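PDB 3WXX: AcrH from Aeromonas hydrophila, which acts as the type III secretion chaperone of the translocator AopB, binding it in a complex ahead of translocon assembly. Local coordinates for the interface of chains A and B. Sequence-based numbering; all coordinates share one arbitrary frame. Chains: chain A, AcrH; chain B, AopB.

The interface of chains A and B. Residues chain A 29, 32, 44, 47-48, 51; chain B 25, 29.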
# COMPACT_ATOMS: atom_id res chain seq x y z
N LEU A 29 17.01 7.71 -1.62
CA LEU A 29 15.88 8.00 -0.77
C LEU A 29 15.50 6.82 0.14
O LEU A 29 15.08 7.04 1.28
CB LEU A 29 14.71 8.42 -1.63
CG LEU A 29 13.45 8.89 -0.95
CD1 LEU A 29 13.72 10.04 -0.01
CD2 LEU A 29 12.49 9.33 -2.03
N LEU A 32 18.03 6.96 3.00
CA LEU A 32 17.64 7.98 3.96
C LEU A 32 16.54 7.47 4.88
O LEU A 32 16.67 7.54 6.11
CB LEU A 32 17.18 9.24 3.24
CG LEU A 32 16.75 10.41 4.15
CD1 LEU A 32 17.86 10.80 5.12
CD2 LEU A 32 16.33 11.61 3.30
N GLU A 44 9.58 10.90 10.73
CA GLU A 44 10.27 11.38 9.55
C GLU A 44 10.49 10.24 8.56
O GLU A 44 10.36 10.42 7.35
CB GLU A 44 11.60 12.04 9.97
CG GLU A 44 12.47 12.61 8.85
CD GLU A 44 11.85 13.80 8.12
OE1 GLU A 44 10.84 14.39 8.60
OE2 GLU A 44 12.40 14.14 7.04
N LYS A 47 7.32 9.58 6.64
CA LYS A 47 7.12 10.50 5.52
C LYS A 47 7.93 10.11 4.30
O LYS A 47 7.47 10.27 3.16
CB LYS A 47 7.47 11.94 5.93
CG LYS A 47 6.41 12.61 6.81
CD LYS A 47 6.96 13.82 7.56
CE LYS A 47 6.21 14.07 8.86
NZ LYS A 47 7.11 14.67 9.89
N ILE A 48 9.15 9.63 4.53
CA ILE A 48 10.01 9.19 3.44
C ILE A 48 9.42 7.97 2.75
O ILE A 48 9.20 7.96 1.53
CB ILE A 48 11.46 8.93 3.91
CG1 ILE A 48 12.11 10.25 4.30
CG2 ILE A 48 12.32 8.28 2.83
CD1 ILE A 48 13.29 10.08 5.22
N ALA A 51 6.62 8.66 0.41
CA ALA A 51 6.99 9.19 -0.89
C ALA A 51 7.42 8.07 -1.76
O ALA A 51 7.03 7.97 -2.92
CB ALA A 51 8.11 10.20 -0.76
N LEU B 25 16.87 15.13 -2.81
CA LEU B 25 15.89 14.24 -2.20
C LEU B 25 14.65 14.97 -1.73
O LEU B 25 13.56 14.39 -1.73
CB LEU B 25 16.50 13.47 -1.02
CG LEU B 25 17.60 12.49 -1.44
CD1 LEU B 25 18.08 11.60 -0.30
CD2 LEU B 25 17.18 11.63 -2.62
N ARG B 29 10.96 14.21 -2.92
CA ARG B 29 9.84 14.12 -2.00
C ARG B 29 8.74 15.09 -2.36
O ARG B 29 7.57 14.77 -2.19
CB ARG B 29 10.29 14.37 -0.56
CG ARG B 29 11.11 13.21 -0.01
CD ARG B 29 11.84 13.57 1.27
NE ARG B 29 10.95 13.62 2.42
CZ ARG B 29 11.36 13.61 3.68
NH1 ARG B 29 12.66 13.57 3.97
NH2 ARG B 29 10.47 13.64 4.67
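B:Arg29 of AopB reaches over A:Ile48 to the carboxylate of A:Glu44, a polar grip backed by aliphatic packing in this chaperone-translocator interface. The guanidinium meets the acid end-on with both terminal nitrogens, and both bond to the same oxygen. NH1 of B:Arg29 lies 3.1 Å from OE2 of A:Glu44, and NH2 of the arginine donates to that same OE2, also at 3.1 Å, completing the salt bridge. Neither bond is straight, both bending to about 145° at hydrogen. The acceptor stays close to the guanidinium plane, but the two nitrogens come from one face of the carboxylate: NH1 from the anti side, tilted from the plane, and NH2 from above it. The two flat groups are accordingly turned 50° apart rather than lying coplanar.

Packing is closest beneath the guanidinium, where CG1 of A:Ile48 sits against one face, toward its rim, 3.5 Å from CZ of B:Arg29. A bend at chi3 (75°) in the otherwise extended arginine swings its head across this isoleucine, while CB of A:Lys47 lies 3.7 Å from NH2 of B:Arg29. Toward its base, the arginine stem crosses CD1 of A:Leu29, with CG of B:Arg29 4.1 Å from that methyl.

The leucine side is looser. CD1 of B:Leu25 and CD2 of A:Leu32 touch at 4.0 Å as their side chains pass in opposite directions, and CD2 of B:Leu25 rests beside the backbone N and CB of A:Leu29. On the polar flank, NZ of A:Lys47 pairs distantly with OE1 of A:Glu44, at 4.0 Å; the lysine may help hold the carboxylate and add to the positive field around it.

B:Leu25 and B:Arg29, one turn apart near the start of AopB helix 24-42, thus face AcrH helices 23-38 and 42-55, with leucines on the first and A:Glu44, A:Lys47, A:Ile48 and A:Ala51 on the second.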